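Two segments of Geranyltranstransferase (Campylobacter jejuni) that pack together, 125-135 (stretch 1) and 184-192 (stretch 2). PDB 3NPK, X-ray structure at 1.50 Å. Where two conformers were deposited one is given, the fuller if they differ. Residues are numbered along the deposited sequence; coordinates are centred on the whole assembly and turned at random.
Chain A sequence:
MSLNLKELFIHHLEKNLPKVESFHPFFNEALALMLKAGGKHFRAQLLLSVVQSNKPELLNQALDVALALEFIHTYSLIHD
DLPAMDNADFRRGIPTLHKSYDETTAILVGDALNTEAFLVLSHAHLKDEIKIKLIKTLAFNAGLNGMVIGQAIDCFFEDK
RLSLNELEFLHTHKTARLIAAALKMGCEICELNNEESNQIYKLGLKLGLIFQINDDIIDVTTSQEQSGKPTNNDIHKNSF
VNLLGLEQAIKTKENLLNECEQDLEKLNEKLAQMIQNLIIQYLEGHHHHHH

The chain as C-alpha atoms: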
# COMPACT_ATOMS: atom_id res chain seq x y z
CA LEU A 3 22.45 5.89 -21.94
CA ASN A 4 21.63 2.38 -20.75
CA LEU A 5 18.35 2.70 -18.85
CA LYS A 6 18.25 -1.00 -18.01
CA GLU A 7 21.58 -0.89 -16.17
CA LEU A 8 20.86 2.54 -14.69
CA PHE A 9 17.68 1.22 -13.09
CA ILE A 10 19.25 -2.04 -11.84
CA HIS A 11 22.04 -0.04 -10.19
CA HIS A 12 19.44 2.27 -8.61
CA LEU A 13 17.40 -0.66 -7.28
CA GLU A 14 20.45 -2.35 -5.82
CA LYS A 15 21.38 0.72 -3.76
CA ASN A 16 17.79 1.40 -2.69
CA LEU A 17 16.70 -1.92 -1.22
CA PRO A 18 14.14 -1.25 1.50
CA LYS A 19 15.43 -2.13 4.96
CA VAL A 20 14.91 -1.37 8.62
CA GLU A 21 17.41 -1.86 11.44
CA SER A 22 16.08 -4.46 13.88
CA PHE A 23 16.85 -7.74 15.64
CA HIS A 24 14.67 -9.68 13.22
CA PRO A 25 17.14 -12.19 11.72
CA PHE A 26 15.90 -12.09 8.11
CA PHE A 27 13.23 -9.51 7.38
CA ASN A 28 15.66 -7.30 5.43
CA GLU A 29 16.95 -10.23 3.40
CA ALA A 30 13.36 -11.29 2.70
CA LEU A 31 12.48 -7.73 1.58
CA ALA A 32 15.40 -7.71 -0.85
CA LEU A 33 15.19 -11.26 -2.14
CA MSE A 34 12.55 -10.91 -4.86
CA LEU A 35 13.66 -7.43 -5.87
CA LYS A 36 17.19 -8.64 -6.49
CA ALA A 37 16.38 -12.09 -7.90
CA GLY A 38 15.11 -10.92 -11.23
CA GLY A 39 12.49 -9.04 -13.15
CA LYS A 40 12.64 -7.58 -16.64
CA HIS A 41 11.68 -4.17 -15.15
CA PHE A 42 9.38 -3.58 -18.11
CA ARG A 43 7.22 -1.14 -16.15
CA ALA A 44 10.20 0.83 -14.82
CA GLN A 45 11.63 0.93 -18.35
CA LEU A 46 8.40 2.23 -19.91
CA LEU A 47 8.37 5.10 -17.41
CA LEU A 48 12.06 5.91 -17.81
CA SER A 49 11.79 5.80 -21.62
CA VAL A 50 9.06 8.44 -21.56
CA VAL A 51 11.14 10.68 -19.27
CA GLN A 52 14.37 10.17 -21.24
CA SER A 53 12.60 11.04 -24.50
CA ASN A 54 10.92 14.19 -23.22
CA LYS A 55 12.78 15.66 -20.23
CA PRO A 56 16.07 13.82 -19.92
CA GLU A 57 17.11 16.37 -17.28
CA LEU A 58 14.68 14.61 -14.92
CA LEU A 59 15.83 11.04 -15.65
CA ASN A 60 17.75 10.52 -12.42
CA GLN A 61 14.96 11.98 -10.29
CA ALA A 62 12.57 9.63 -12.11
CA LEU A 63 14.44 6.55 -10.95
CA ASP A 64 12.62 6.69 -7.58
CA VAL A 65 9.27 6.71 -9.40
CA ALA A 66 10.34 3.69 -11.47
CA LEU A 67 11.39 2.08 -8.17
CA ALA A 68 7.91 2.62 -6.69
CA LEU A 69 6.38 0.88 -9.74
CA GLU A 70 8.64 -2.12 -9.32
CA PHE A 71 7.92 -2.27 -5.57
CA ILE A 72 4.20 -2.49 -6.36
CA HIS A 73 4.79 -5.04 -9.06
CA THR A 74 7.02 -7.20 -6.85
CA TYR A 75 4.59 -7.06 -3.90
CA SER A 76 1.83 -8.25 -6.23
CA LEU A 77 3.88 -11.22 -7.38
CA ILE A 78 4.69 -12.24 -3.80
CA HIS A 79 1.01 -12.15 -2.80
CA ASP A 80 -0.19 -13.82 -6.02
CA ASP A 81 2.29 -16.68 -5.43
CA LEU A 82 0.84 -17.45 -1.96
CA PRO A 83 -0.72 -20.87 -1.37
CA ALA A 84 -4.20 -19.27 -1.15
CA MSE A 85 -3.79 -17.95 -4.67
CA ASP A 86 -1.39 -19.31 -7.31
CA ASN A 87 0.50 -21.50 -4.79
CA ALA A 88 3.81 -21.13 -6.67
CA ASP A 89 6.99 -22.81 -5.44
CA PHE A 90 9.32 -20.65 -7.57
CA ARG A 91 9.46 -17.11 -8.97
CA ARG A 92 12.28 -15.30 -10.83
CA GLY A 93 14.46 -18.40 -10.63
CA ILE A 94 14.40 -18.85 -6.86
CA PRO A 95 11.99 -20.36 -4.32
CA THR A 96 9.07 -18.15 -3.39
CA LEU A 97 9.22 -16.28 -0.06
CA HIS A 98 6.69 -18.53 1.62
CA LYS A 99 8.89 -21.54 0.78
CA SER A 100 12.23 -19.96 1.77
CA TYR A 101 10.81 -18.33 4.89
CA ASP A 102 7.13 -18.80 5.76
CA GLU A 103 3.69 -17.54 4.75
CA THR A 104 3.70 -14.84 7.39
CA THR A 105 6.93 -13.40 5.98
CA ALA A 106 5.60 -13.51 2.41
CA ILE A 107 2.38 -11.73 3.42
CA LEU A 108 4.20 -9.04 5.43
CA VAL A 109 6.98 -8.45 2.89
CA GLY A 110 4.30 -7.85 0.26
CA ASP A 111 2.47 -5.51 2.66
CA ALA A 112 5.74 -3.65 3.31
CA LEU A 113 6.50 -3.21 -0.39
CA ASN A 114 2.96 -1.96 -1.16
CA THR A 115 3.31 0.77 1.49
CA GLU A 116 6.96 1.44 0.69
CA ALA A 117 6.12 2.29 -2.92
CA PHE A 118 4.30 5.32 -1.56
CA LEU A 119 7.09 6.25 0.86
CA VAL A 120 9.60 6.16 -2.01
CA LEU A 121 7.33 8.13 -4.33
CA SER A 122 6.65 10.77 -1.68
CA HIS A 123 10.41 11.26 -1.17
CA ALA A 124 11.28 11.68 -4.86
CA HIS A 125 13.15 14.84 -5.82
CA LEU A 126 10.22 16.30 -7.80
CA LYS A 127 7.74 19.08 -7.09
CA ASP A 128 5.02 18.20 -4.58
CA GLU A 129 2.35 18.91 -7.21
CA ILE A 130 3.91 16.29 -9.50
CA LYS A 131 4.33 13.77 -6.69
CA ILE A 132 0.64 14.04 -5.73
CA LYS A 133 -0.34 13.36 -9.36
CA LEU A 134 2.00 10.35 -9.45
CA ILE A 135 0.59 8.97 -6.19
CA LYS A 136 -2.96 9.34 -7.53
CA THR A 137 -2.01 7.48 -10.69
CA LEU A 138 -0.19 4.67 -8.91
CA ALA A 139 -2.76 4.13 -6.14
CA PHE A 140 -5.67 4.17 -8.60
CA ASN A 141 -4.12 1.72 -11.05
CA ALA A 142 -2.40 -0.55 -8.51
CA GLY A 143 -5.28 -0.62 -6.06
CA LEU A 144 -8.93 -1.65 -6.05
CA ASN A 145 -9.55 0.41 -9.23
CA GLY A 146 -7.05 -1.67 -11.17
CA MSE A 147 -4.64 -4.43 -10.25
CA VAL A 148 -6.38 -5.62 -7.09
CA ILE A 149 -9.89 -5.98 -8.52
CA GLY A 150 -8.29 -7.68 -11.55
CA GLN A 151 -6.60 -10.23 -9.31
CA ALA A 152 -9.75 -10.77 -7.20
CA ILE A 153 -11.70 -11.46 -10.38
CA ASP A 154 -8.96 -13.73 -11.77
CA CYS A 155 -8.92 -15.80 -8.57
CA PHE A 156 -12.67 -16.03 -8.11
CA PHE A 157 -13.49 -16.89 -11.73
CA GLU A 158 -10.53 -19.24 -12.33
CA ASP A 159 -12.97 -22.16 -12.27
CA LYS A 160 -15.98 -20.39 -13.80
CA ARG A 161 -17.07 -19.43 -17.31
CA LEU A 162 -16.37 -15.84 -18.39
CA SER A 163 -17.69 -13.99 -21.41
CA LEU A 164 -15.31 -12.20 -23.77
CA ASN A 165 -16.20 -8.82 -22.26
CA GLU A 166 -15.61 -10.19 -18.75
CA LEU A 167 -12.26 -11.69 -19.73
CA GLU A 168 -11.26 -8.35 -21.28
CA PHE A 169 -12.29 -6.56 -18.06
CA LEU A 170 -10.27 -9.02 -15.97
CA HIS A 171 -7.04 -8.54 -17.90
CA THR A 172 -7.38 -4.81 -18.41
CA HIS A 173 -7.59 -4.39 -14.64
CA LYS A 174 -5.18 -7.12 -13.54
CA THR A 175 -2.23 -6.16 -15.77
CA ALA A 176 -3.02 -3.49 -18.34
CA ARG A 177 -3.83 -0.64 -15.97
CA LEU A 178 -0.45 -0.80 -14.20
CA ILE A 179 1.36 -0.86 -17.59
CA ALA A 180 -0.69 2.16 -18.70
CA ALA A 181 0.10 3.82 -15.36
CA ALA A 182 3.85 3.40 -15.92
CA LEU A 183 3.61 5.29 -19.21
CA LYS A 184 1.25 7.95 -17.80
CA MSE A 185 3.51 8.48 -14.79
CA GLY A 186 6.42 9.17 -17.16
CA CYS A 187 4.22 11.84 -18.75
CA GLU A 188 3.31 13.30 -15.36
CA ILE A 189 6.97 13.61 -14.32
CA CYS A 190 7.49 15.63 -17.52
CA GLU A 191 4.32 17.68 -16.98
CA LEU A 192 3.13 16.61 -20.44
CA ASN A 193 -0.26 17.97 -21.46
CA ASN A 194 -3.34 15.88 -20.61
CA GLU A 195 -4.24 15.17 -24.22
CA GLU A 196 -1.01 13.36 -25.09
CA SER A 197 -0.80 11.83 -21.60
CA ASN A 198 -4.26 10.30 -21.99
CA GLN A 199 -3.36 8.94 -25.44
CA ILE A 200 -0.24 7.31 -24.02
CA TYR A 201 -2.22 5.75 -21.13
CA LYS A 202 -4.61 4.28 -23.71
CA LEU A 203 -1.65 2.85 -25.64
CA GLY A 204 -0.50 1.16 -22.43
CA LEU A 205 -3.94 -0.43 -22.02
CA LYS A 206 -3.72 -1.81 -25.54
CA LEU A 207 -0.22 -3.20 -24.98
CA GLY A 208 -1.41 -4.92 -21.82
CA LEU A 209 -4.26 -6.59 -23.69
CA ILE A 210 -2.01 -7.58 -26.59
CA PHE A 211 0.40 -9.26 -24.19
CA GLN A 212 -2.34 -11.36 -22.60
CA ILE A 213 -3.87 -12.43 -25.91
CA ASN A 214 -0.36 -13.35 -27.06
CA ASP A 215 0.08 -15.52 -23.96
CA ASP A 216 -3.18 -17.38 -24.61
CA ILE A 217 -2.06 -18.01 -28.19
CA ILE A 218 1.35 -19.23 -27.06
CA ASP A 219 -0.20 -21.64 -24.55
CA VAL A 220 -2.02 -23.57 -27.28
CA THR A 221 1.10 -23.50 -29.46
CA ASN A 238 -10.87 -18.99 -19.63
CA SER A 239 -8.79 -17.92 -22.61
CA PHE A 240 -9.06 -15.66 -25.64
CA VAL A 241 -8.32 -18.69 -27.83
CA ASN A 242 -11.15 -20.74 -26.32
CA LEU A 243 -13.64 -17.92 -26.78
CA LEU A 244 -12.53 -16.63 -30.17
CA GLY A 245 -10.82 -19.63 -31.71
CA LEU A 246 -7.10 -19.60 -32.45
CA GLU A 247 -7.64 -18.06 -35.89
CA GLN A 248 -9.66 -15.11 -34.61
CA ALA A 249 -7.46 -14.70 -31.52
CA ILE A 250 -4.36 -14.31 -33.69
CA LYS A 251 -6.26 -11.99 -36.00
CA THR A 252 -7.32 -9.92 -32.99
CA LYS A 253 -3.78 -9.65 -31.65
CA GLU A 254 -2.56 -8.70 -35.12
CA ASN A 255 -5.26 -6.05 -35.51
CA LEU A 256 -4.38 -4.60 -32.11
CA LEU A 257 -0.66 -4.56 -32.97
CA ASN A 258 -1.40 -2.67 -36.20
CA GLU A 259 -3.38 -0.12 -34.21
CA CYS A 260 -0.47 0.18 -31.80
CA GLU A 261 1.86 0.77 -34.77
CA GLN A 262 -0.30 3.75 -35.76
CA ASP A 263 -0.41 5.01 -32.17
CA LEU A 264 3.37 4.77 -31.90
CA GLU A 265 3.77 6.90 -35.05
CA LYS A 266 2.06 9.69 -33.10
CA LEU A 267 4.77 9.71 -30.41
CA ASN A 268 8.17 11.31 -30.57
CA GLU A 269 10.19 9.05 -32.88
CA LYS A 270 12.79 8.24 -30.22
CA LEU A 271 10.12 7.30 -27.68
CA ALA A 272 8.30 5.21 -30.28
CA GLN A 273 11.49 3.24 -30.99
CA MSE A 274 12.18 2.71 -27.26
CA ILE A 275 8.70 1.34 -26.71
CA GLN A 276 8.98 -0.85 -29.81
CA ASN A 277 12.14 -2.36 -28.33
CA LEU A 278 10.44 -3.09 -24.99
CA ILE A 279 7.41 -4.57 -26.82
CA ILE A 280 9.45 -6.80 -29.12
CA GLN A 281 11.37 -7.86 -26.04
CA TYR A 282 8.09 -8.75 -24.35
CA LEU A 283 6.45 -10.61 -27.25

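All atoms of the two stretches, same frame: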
# COMPACT_ATOMS: atom_id res chain seq x y z
N HIS A 125 12.72 13.46 -5.65
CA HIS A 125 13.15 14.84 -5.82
C HIS A 125 12.42 15.49 -7.01
O HIS A 125 13.03 15.74 -8.06
CB HIS A 125 14.67 14.93 -6.00
CG HIS A 125 15.19 16.33 -5.87
ND1 HIS A 125 16.01 16.73 -4.83
CD2 HIS A 125 14.98 17.43 -6.63
CE1 HIS A 125 16.30 18.01 -4.98
NE2 HIS A 125 15.68 18.46 -6.06
N LEU A 126 11.12 15.70 -6.82
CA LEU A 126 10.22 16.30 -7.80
C LEU A 126 9.28 17.21 -7.04
O LEU A 126 9.07 17.04 -5.84
CB LEU A 126 9.39 15.20 -8.50
CG LEU A 126 10.18 14.20 -9.33
CD1 LEU A 126 9.28 12.97 -9.66
CD2 LEU A 126 10.70 14.85 -10.62
N LYS A 127 8.69 18.19 -7.73
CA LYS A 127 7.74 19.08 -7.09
C LYS A 127 6.60 18.32 -6.44
O LYS A 127 6.15 17.29 -6.98
CB LYS A 127 7.16 20.06 -8.11
CG LYS A 127 8.16 21.05 -8.66
CD LYS A 127 7.46 22.05 -9.54
CE LYS A 127 7.04 21.41 -10.84
NZ LYS A 127 6.74 22.46 -11.87
N ASP A 128 6.13 18.83 -5.30
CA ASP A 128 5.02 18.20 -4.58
C ASP A 128 3.78 18.03 -5.46
O ASP A 128 3.10 17.02 -5.37
CB ASP A 128 4.65 18.96 -3.31
CG ASP A 128 5.67 18.79 -2.19
OD1 ASP A 128 6.49 17.84 -2.29
OD2 ASP A 128 5.66 19.58 -1.21
N GLU A 129 3.50 19.01 -6.32
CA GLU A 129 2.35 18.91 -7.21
C GLU A 129 2.46 17.69 -8.13
O GLU A 129 1.47 16.98 -8.38
CB GLU A 129 2.20 20.20 -8.04
CG GLU A 129 1.01 20.20 -9.00
CD GLU A 129 0.90 21.48 -9.85
OE1 GLU A 129 -0.21 21.72 -10.40
OE2 GLU A 129 1.89 22.23 -9.99
N ILE A 130 3.66 17.45 -8.65
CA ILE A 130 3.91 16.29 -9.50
C ILE A 130 3.79 15.00 -8.69
O ILE A 130 3.17 14.03 -9.13
CB ILE A 130 5.31 16.36 -10.13
CG1 ILE A 130 5.41 17.53 -11.13
CG2 ILE A 130 5.69 15.03 -10.80
CD1 ILE A 130 6.81 17.71 -11.66
N LYS A 131 4.36 14.99 -7.49
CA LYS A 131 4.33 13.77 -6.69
C LYS A 131 2.90 13.37 -6.31
O LYS A 131 2.58 12.18 -6.30
CB LYS A 131 5.24 13.90 -5.46
CG LYS A 131 6.71 14.03 -5.86
CD LYS A 131 7.66 13.87 -4.67
CE LYS A 131 7.60 15.04 -3.70
NZ LYS A 131 8.70 14.95 -2.67
N ILE A 132 2.04 14.35 -6.03
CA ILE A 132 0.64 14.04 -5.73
C ILE A 132 -0.04 13.42 -6.95
O ILE A 132 -0.76 12.43 -6.83
CB ILE A 132 -0.13 15.28 -5.21
CG1 ILE A 132 0.34 15.62 -3.80
CG2 ILE A 132 -1.64 15.05 -5.25
CD1 ILE A 132 0.02 14.55 -2.76
N LYS A 133 0.22 13.97 -8.14
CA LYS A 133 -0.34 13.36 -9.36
C LYS A 133 0.14 11.92 -9.52
O LYS A 133 -0.65 11.04 -9.84
CB LYS A 133 0.00 14.17 -10.60
CG LYS A 133 -0.76 15.48 -10.61
CD LYS A 133 -0.59 16.24 -11.91
CE LYS A 133 -1.40 17.54 -11.84
NZ LYS A 133 -0.94 18.41 -10.73
N LEU A 134 1.44 11.70 -9.31
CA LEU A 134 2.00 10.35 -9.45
C LEU A 134 1.40 9.37 -8.46
O LEU A 134 1.14 8.22 -8.80
CB LEU A 134 3.52 10.39 -9.27
CG LEU A 134 4.30 11.16 -10.35
CD1 LEU A 134 5.76 11.32 -9.93
CD2 LEU A 134 4.20 10.44 -11.68
N ILE A 135 1.20 9.82 -7.22
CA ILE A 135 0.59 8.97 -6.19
C ILE A 135 -0.86 8.63 -6.55
O ILE A 135 -1.30 7.49 -6.38
CB ILE A 135 0.72 9.61 -4.81
CG1 ILE A 135 2.21 9.58 -4.41
CG2 ILE A 135 -0.17 8.89 -3.79
CD1 ILE A 135 2.56 10.52 -3.28
N LYS A 184 1.86 6.68 -18.20
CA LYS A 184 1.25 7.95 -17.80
C LYS A 184 2.10 8.67 -16.74
O LYS A 184 2.25 9.88 -16.76
CB LYS A 184 -0.18 7.76 -17.29
CG LYS A 184 -0.89 9.10 -17.01
CD LYS A 184 -2.33 8.95 -16.65
CE LYS A 184 -2.96 10.34 -16.45
NZ LYS A 184 -4.36 10.29 -16.01
N MSE A 185 2.66 7.90 -15.81
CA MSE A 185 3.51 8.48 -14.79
C MSE A 185 4.77 9.13 -15.40
O MSE A 185 5.23 10.18 -14.94
CB MSE A 185 3.88 7.41 -13.76
CG MSE A 185 2.65 7.06 -12.91
SE MSE A 185 2.86 5.47 -11.81
CE MSE A 185 3.87 6.27 -10.35
N GLY A 186 5.33 8.51 -16.44
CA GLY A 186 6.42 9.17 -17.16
C GLY A 186 5.97 10.54 -17.68
O GLY A 186 6.69 11.54 -17.58
N CYS A 187 4.76 10.59 -18.22
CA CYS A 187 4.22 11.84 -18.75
C CYS A 187 4.04 12.86 -17.63
O CYS A 187 4.34 14.06 -17.79
CB CYS A 187 2.88 11.59 -19.45
SG CYS A 187 2.98 10.55 -20.91
N GLU A 188 3.55 12.40 -16.48
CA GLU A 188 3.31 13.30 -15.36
C GLU A 188 4.60 13.89 -14.81
O GLU A 188 4.65 15.08 -14.46
CB GLU A 188 2.48 12.61 -14.27
CG GLU A 188 1.02 12.39 -14.76
CD GLU A 188 0.15 11.57 -13.83
OE1 GLU A 188 0.65 10.63 -13.16
OE2 GLU A 188 -1.07 11.88 -13.78
N ILE A 189 5.65 13.08 -14.72
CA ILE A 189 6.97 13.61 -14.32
C ILE A 189 7.38 14.78 -15.22
O ILE A 189 7.91 15.81 -14.75
CB ILE A 189 8.04 12.51 -14.38
CG1 ILE A 189 7.80 11.51 -13.25
CG2 ILE A 189 9.45 13.09 -14.28
CD1 ILE A 189 8.50 10.17 -13.47
N CYS A 190 7.12 14.63 -16.52
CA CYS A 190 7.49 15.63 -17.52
C CYS A 190 6.49 16.77 -17.66
O CYS A 190 6.71 17.70 -18.46
CB CYS A 190 7.65 14.95 -18.87
SG CYS A 190 8.97 13.73 -18.90
N GLU A 191 5.39 16.69 -16.91
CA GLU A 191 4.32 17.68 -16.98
C GLU A 191 3.80 17.80 -18.42
O GLU A 191 3.49 18.90 -18.91
CB GLU A 191 4.76 19.03 -16.38
CG GLU A 191 4.90 18.95 -14.87
CD GLU A 191 5.50 20.22 -14.28
OE1 GLU A 191 6.74 20.34 -14.30
OE2 GLU A 191 4.74 21.09 -13.79
N LEU A 192 3.70 16.66 -19.10
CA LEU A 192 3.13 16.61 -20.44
C LEU A 192 1.64 16.93 -20.39
O LEU A 192 0.95 16.60 -19.42
CB LEU A 192 3.35 15.23 -21.07
CG LEU A 192 2.94 15.07 -22.54
CD1 LEU A 192 3.80 15.92 -23.48
CD2 LEU A 192 3.00 13.60 -22.93
O HOH W 1 3.57 20.76 -11.51
O HOH W 2 -2.72 12.00 -11.55

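How do two segments so far apart in sequence come to lie side by side? Helix 128-135 and helix 184-189 run almost antiparallel, at 169°, with their axes 9.5 Å apart at closest approach. Leu134 therefore sits beside Met185 (CA to CA 5.9 Å) near one end of the contact, and Ile130 beside Ile189 (CA to CA 6.3 Å) one turn along. Together the stretches bury 472 Å², most of it under aliphatic groups, while charged side chains occupy the more open parts.

What fills the space between the helices? Leu134 gives up the most area. Its CA-to-CB bond points sideways, but with chi1 at m and chi2 at t, the common leucine pairing on a helix, the branched end is carried to the other stretch and spreads there. CD2 lies 3.7 Å from CB of Met185 and 3.8 Å from CB of Glu188, and also meets the backbone, 3.4 Å from O of Met185. CD1 is 3.9 Å from CG1 of Ile189. Met185, a selenomethionine, thus offers the base of its side chain to this leucine. Ile189, extended as m, t, receives a second leucine as well: CD1 of Leu126, from the segment before the first helix, is 4.1 Å from its CG1. Branched aliphatic side chains suit this place because they fill it without leaving polar groups unpaired.

How does Ile130 fit where its partner helix is ending? It points toward the other stretch with chi1 at m and chi2 at t, so that CG1 and CD1 extend along one arm while CG2 forms the other. CG2 lies 3.8 Å from O of Glu188 and CD1 is 3.8 Å from O of Ile189, so the isoleucine packs on the last turn's backbone. That turn closes in a Schellman motif: Glu191 takes a positive phi of 56°, and N of Leu192 reaches back to O of Cys187 at 3.0 Å. CD1 of Ile130 also lies 3.7 Å from OE1 of Glu191, beneath the charged end.

What do the charged side chains add? Lys127, at the N-cap position, points toward the other stretch, and Glu191 starts sideways but brings its end nearer. They join in a salt bridge, with NZ of Lys127 3.1 Å from OE2 of Glu191 and making a weak hydrogen bond to its OE1 at 3.2 Å. A water donates to OE2 of Glu191 at 2.6 Å and, weakly, to OE2 of Glu129 at 2.7 Å. Glu188 points toward the first helix, and a second water links its OE2 (2.8 Å) to O of Lys133 (2.9 Å). Lys133 starts toward the second helix, its CB 4.1 Å from OE2 of Glu188, but its end leads away: chi2 and chi3 are t, and chi4 at p brings NZ within 3.4 Å of OE1 of Glu129, a salt bridge with a weak hydrogen bond along its own helix.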